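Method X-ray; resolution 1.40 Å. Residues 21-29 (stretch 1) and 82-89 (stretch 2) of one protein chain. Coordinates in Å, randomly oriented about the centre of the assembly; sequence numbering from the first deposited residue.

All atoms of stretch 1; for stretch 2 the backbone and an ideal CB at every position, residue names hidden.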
ATOM      1  N   HIS A  21      -6.711  -6.905   0.029  1.00 11.12           N
ATOM      2  CA  HIS A  21      -5.835  -7.006   1.193  1.00 10.44           C
ATOM      3  C   HIS A  21      -4.448  -6.486   0.833  1.00 10.94           C
ATOM      4  O   HIS A  21      -3.857  -6.911  -0.175  1.00 10.11           O
ATOM      5  CB  HIS A  21      -5.684  -8.450   1.654  1.00 10.21           C
ATOM      6  CG  HIS A  21      -6.973  -9.194   1.761  1.00 11.79           C
ATOM      7  ND1 HIS A  21      -7.981  -8.816   2.631  1.00 10.57           N
ATOM      8  CD2 HIS A  21      -7.397 -10.328   1.147  1.00 10.77           C
ATOM      9  CE1 HIS A  21      -8.989  -9.663   2.507  1.00 14.48           C
ATOM     10  NE2 HIS A  21      -8.653 -10.604   1.629  1.00 11.73           N
ATOM     11  N   GLY A  22      -3.931  -5.579   1.663  1.00 10.55           N
ATOM     12  CA  GLY A  22      -2.629  -4.974   1.418  1.00 10.26           C
ATOM     13  C   GLY A  22      -2.528  -4.274   0.078  1.00 10.49           C
ATOM     14  O   GLY A  22      -1.474  -4.323  -0.552  1.00 10.80           O
ATOM     15  N   ILE A  23      -3.600  -3.573  -0.357  1.00 10.34           N
ATOM     16  CA  ILE A  23      -3.711  -3.199  -1.773  1.00 10.33           C
ATOM     17  C   ILE A  23      -2.786  -2.047  -2.164  1.00 14.08           C
ATOM     18  O   ILE A  23      -2.440  -1.156  -1.363  1.00 12.68           O
ATOM     19  CB  ILE A  23      -5.158  -2.894  -2.231  1.00 11.57           C
ATOM     20  CG1 ILE A  23      -5.688  -1.597  -1.605  1.00 11.22           C
ATOM     21  CG2 ILE A  23      -6.043  -4.072  -1.989  1.00 10.20           C
ATOM     22  CD1 ILE A  23      -7.080  -1.213  -2.089  1.00 12.28           C
ATOM     23  N   GLY A  24      -2.428  -2.050  -3.454  1.00 12.71           N
ATOM     24  CA  GLY A  24      -2.069  -0.837  -4.150  1.00 11.35           C
ATOM     25  C   GLY A  24      -3.277  -0.370  -4.944  1.00 13.37           C
ATOM     26  O   GLY A  24      -4.127  -1.182  -5.350  1.00 12.82           O
ATOM     27  N   LEU A  25      -3.354   0.963  -5.146  1.00 12.71           N
ATOM     28  CA  LEU A  25      -4.396   1.602  -5.944  1.00 12.94           C
ATOM     29  C   LEU A  25      -3.757   2.598  -6.894  1.00 16.04           C
ATOM     30  O   LEU A  25      -2.923   3.411  -6.477  1.00 17.30           O
ATOM     31  CB  LEU A  25      -5.358   2.426  -5.085  1.00 20.23           C
ATOM     32  CG  LEU A  25      -6.516   1.756  -4.395  1.00 21.04           C
ATOM     33  CD1 LEU A  25      -7.156   2.788  -3.457  1.00 18.73           C
ATOM     34  CD2 LEU A  25      -7.502   1.286  -5.455  1.00 16.36           C
ATOM     35  N   GLN A  26      -4.194   2.578  -8.158  1.00 14.73           N
ATOM     36  CA  GLN A  26      -3.741   3.514  -9.177  1.00 16.94           C
ATOM     37  C   GLN A  26      -4.922   3.896 -10.046  1.00 16.69           C
ATOM     38  O   GLN A  26      -5.740   3.042 -10.380  1.00 16.18           O
ATOM     39  CB  GLN A  26      -2.740   2.835 -10.115  1.00 24.07           C
ATOM     40  CG  GLN A  26      -1.355   2.630  -9.541  1.00 25.00           C
ATOM     41  CD  GLN A  26      -0.665   3.943  -9.307  1.00 21.88           C
ATOM     42  OE1 GLN A  26      -0.324   4.652 -10.258  1.00 33.73           O
ATOM     43  NE2 GLN A  26      -0.462   4.290  -8.047  1.00 21.04           N
ATOM     44  N   LYS A  27      -5.008   5.176 -10.415  1.00 17.46           N
ATOM     45  CA  LYS A  27      -6.015   5.635 -11.363  1.00 19.49           C
ATOM     46  C   LYS A  27      -5.359   5.748 -12.737  1.00 19.85           C
ATOM     47  O   LYS A  27      -4.421   6.532 -12.911  1.00 22.87           O
ATOM     48  CB  LYS A  27      -6.626   6.967 -10.929  1.00 18.42           C
ATOM     49  CG  LYS A  27      -7.972   7.244 -11.609  1.00 24.92           C
ATOM     50  CD  LYS A  27      -8.510   8.617 -11.260  1.00 25.82           C
ATOM     51  CE  LYS A  27      -9.893   8.846 -11.864  1.00 35.13           C
ATOM     52  NZ  LYS A  27     -10.540  10.108 -11.358  1.00 37.67           N
ATOM     53  N   PHE A  28      -5.826   4.937 -13.692  1.00 17.98           N
ATOM     54  CA  PHE A  28      -5.377   4.988 -15.082  1.00 18.51           C
ATOM     55  C   PHE A  28      -6.598   5.307 -15.935  1.00 21.21           C
ATOM     56  O   PHE A  28      -7.586   4.557 -15.910  1.00 23.59           O
ATOM     57  CB  PHE A  28      -4.814   3.628 -15.507  1.00 20.35           C
ATOM     58  CG  PHE A  28      -3.659   3.141 -14.681  1.00 20.10           C
ATOM     59  CD1 PHE A  28      -2.574   3.972 -14.417  1.00 20.47           C
ATOM     60  CD2 PHE A  28      -3.640   1.835 -14.200  1.00 15.61           C
ATOM     61  CE1 PHE A  28      -1.488   3.520 -13.676  1.00 19.08           C
ATOM     62  CE2 PHE A  28      -2.563   1.371 -13.443  1.00 18.84           C
ATOM     63  CZ  PHE A  28      -1.477   2.217 -13.195  1.00 18.47           C
ATOM     64  N   GLY A  29      -6.517   6.381 -16.721  1.00 23.88           N
ATOM     65  CA  GLY A  29      -7.718   6.899 -17.356  1.00 22.58           C
ATOM     66  C   GLY A  29      -8.735   7.353 -16.311  1.00 38.78           C
ATOM     67  O   GLY A  29      -8.418   8.055 -15.334  1.00 25.67           O
ATOM     68  N   UNK A  82       3.632 -10.178  -0.518  1.00 10.37           N
ATOM     69  CA  UNK A  82       2.698  -9.222   0.064  1.00  9.64           C
ATOM     70  C   UNK A  82       2.757  -7.777  -0.421  1.00 10.82           C
ATOM     71  O   UNK A  82       3.748  -7.332  -0.983  1.00 10.67           O
ATOM     72  CB  UNK A  82       2.910  -9.216   1.579  1.00  9.64           C
ATOM     73  N   UNK A  83       1.666  -7.059  -0.175  1.00  9.63           N
ATOM     74  CA  UNK A  83       1.552  -5.627  -0.457  1.00  9.36           C
ATOM     75  C   UNK A  83       1.928  -5.246  -1.895  1.00  9.32           C
ATOM     76  O   UNK A  83       2.749  -4.351  -2.116  1.00 10.88           O
ATOM     77  CB  UNK A  83       2.438  -4.848   0.517  1.00  9.36           C
ATOM     78  N   UNK A  84       1.296  -5.875  -2.900  1.00  9.72           N
ATOM     79  CA  UNK A  84       1.621  -5.549  -4.295  1.00  9.46           C
ATOM     80  C   UNK A  84       1.285  -4.096  -4.605  1.00 10.64           C
ATOM     81  O   UNK A  84       0.285  -3.552  -4.125  1.00 11.29           O
ATOM     82  CB  UNK A  84       0.870  -6.476  -5.253  1.00  9.46           C
ATOM     83  N   UNK A  85       2.133  -3.482  -5.430  1.00  9.93           N
ATOM     84  CA  UNK A  85       1.959  -2.104  -5.862  1.00 11.95           C
ATOM     85  C   UNK A  85       2.271  -2.032  -7.352  1.00 10.79           C
ATOM     86  O   UNK A  85       3.114  -2.783  -7.849  1.00 11.00           O
ATOM     87  CB  UNK A  85       2.850  -1.152  -5.062  1.00 11.95           C
ATOM     88  N   UNK A  86       1.610  -1.111  -8.061  1.00 12.16           N
ATOM     89  CA  UNK A  86       1.824  -0.910  -9.498  1.00 12.06           C
ATOM     90  C   UNK A  86       2.053   0.573  -9.777  1.00 12.96           C
ATOM     91  O   UNK A  86       1.375   1.433  -9.205  1.00 14.24           O
ATOM     92  CB  UNK A  86       0.634  -1.431 -10.307  1.00 12.06           C
ATOM     93  N   UNK A  87       3.002   0.872 -10.674  1.00 12.94           N
ATOM     94  CA  UNK A  87       3.165   2.210 -11.227  1.00 12.79           C
ATOM     95  C   UNK A  87       3.214   2.108 -12.746  1.00 14.27           C
ATOM     96  O   UNK A  87       3.655   1.088 -13.306  1.00 13.38           O
ATOM     97  CB  UNK A  87       4.425   2.884 -10.682  1.00 12.79           C
ATOM     98  N   UNK A  88       2.743   3.172 -13.412  1.00 15.35           N
ATOM     99  CA  UNK A  88       2.863   3.305 -14.860  1.00 16.01           C
ATOM    100  C   UNK A  88       4.123   4.126 -15.153  1.00 20.18           C
ATOM    101  O   UNK A  88       4.252   5.264 -14.674  1.00 16.36           O
ATOM    102  CB  UNK A  88       1.619   3.959 -15.465  1.00 16.01           C
ATOM    103  N   UNK A  89       5.061   3.533 -15.923  1.00 14.14           N
ATOM    104  CA  UNK A  89       6.377   4.141 -16.150  1.00 13.71           C
ATOM    105  C   UNK A  89       6.306   5.150 -17.291  1.00 16.01           C
ATOM    106  O   UNK A  89       6.056   4.755 -18.438  1.00 17.15           O
ATOM    107  CB  UNK A  89       7.423   3.068 -16.458  1.00 13.71           C
TER

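The two strands run nearly parallel, their axes 21° apart in direction and 6.0 Å apart at closest approach.

At position 82 the CA-to-CB bond points sideways and stretch 1 has nothing within 5.5 Å of the ideal CB, so almost any residue would fit. The residue is Glu82, whose carboxylate leads away.

Position 83 has phi/psi of 52/55, a left-handed conformation that suits glycine, asparagine or aspartate best. Its CA lies 3.3 Å from Gly22 O, a CA-H...O contact, and CB points sideways with room beside Gly22. A long, flexible chain could run past the glycine; Arg83 does so.

Position 84 has a phi of -63°, which proline allows, and its CB points sideways into space free of stretch 1, so many residues would do. It is Pro84, whose CD packs 3.7 Å from Gly22 O. Its carbonyl O comes 3.2 Å from Gly24 N, but the angle is too poor for a hydrogen bond.

At position 85 CB points sideways, 5.0 Å from Gly24 CA, while the carbonyls of Gly22 and Ile23 lie farther back along stretch 1. A long donor could reach them; a short polar or apolar chain would leave them unmet from here. Lys85 folds back with chi1 and chi2 both m, its CD 3.7 Å from Gly24 CA. Its NZ makes weak hydrogen bonds to Gly22 O (3.1 Å) and Ile23 O (3.4 Å), and within its own stretch bonds to Pro84 O at 2.9 Å. Gly24 leaves space for this path: an ideal CB there would sit only 3.0 Å from Lys85 CD.

At position 86 the ideal CB lies 4.6 Å from Gln26 CG and 5.1 Å from Phe28 CZ. The extended backbone and apolar surroundings favour valine, isoleucine or leucine. Val86 places CG1 4.2 Å from Phe28 CZ, at the ring edge.

At position 87 the CA-to-CB bond points away and stretch 1 constrains it little, so many side chains would fit, with beta-branched and other apolar ones at ease in a strand. Leu87 nevertheless brings CD2 to 4.1 Å from Gln26 OE1.

Position 88 points toward stretch 1, its ideal CB 3.6 Å from Phe28 CE1. The start of the side chain must pack against the ring, and a leucine, an aromatic or another chain with a CH2 at CB could do this. His88 uses its CB for that contact and turns its imidazole away; the two rings are oblique, with planes at 78°. A water links His88 N and Gln26 OE1, 2.8 Å from each.

Position 89 is out of reach, leaving the choice open; it is Cys89.

Stretch 2 (82-89) ERPKVLHC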
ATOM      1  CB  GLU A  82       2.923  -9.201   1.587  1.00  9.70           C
ATOM      2  CG  GLU A  82       2.605 -10.507   2.299  1.00 10.89           C
ATOM      3  CD  GLU A  82       2.960 -10.480   3.775  1.00 14.87           C
ATOM      4  OE1 GLU A  82       3.727  -9.596   4.188  1.00 16.73           O
ATOM      5  OE2 GLU A  82       2.467 -11.345   4.516  1.00 16.46           O
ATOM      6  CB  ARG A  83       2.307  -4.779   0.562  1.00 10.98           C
ATOM      7  CG  ARG A  83       1.775  -4.999   1.989  1.00 11.70           C
ATOM      8  CD  ARG A  83       2.351  -3.999   3.008  1.00 10.98           C
ATOM      9  NE  ARG A  83       1.787  -4.281   4.328  1.00 12.19           N
ATOM     10  CZ  ARG A  83       0.579  -3.887   4.728  1.00 10.49           C
ATOM     11  NH1 ARG A  83      -0.181  -3.155   3.912  1.00 11.11           N
ATOM     12  NH2 ARG A  83       0.125  -4.204   5.952  1.00 10.66           N
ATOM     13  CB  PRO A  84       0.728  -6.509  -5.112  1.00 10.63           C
ATOM     14  CG  PRO A  84      -0.472  -6.762  -4.225  1.00  9.80           C
ATOM     15  CD  PRO A  84       0.131  -6.792  -2.805  1.00  9.53           C
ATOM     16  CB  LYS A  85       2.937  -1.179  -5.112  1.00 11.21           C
ATOM     17  CG  LYS A  85       2.789  -1.198  -3.579  1.00 12.74           C
ATOM     18  CD  LYS A  85       1.449  -0.572  -3.165  1.00 11.86           C
ATOM     19  CE  LYS A  85       1.080  -0.894  -1.700  1.00 10.41           C
ATOM     20  NZ  LYS A  85       0.764  -2.342  -1.525  1.00 10.39           N
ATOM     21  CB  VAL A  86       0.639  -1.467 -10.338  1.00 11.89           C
ATOM     22  CG1 VAL A  86       0.710  -1.051 -11.836  1.00 11.97           C
ATOM     23  CG2 VAL A  86       0.569  -3.005 -10.197  1.00 12.61           C
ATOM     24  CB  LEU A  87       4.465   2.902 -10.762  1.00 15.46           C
ATOM     25  CG  LEU A  87       4.562   3.334  -9.289  1.00 15.59           C
ATOM     26  CD1 LEU A  87       5.974   3.882  -8.970  1.00 14.03           C
ATOM     27  CD2 LEU A  87       3.497   4.352  -8.931  1.00 14.53           C
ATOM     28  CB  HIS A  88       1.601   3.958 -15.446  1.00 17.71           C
ATOM     29  CG  HIS A  88       1.538   3.940 -16.948  1.00 25.76           C
ATOM     30  ND1 HIS A  88       0.816   4.865 -17.673  1.00 40.07           N
ATOM     31  CD2 HIS A  88       2.095   3.107 -17.859  1.00 20.21           C
ATOM     32  CE1 HIS A  88       0.917   4.592 -18.962  1.00 43.19           C
ATOM     33  NE2 HIS A  88       1.714   3.551 -19.106  1.00 25.35           N
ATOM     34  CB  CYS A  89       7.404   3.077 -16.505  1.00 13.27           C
ATOM     35  SG  CYS A  89       9.018   3.777 -16.859  1.00 16.40           S
TER
HETATM   36  O   HOH W   1       1.434   5.316 -12.268  1.00 17.50           O
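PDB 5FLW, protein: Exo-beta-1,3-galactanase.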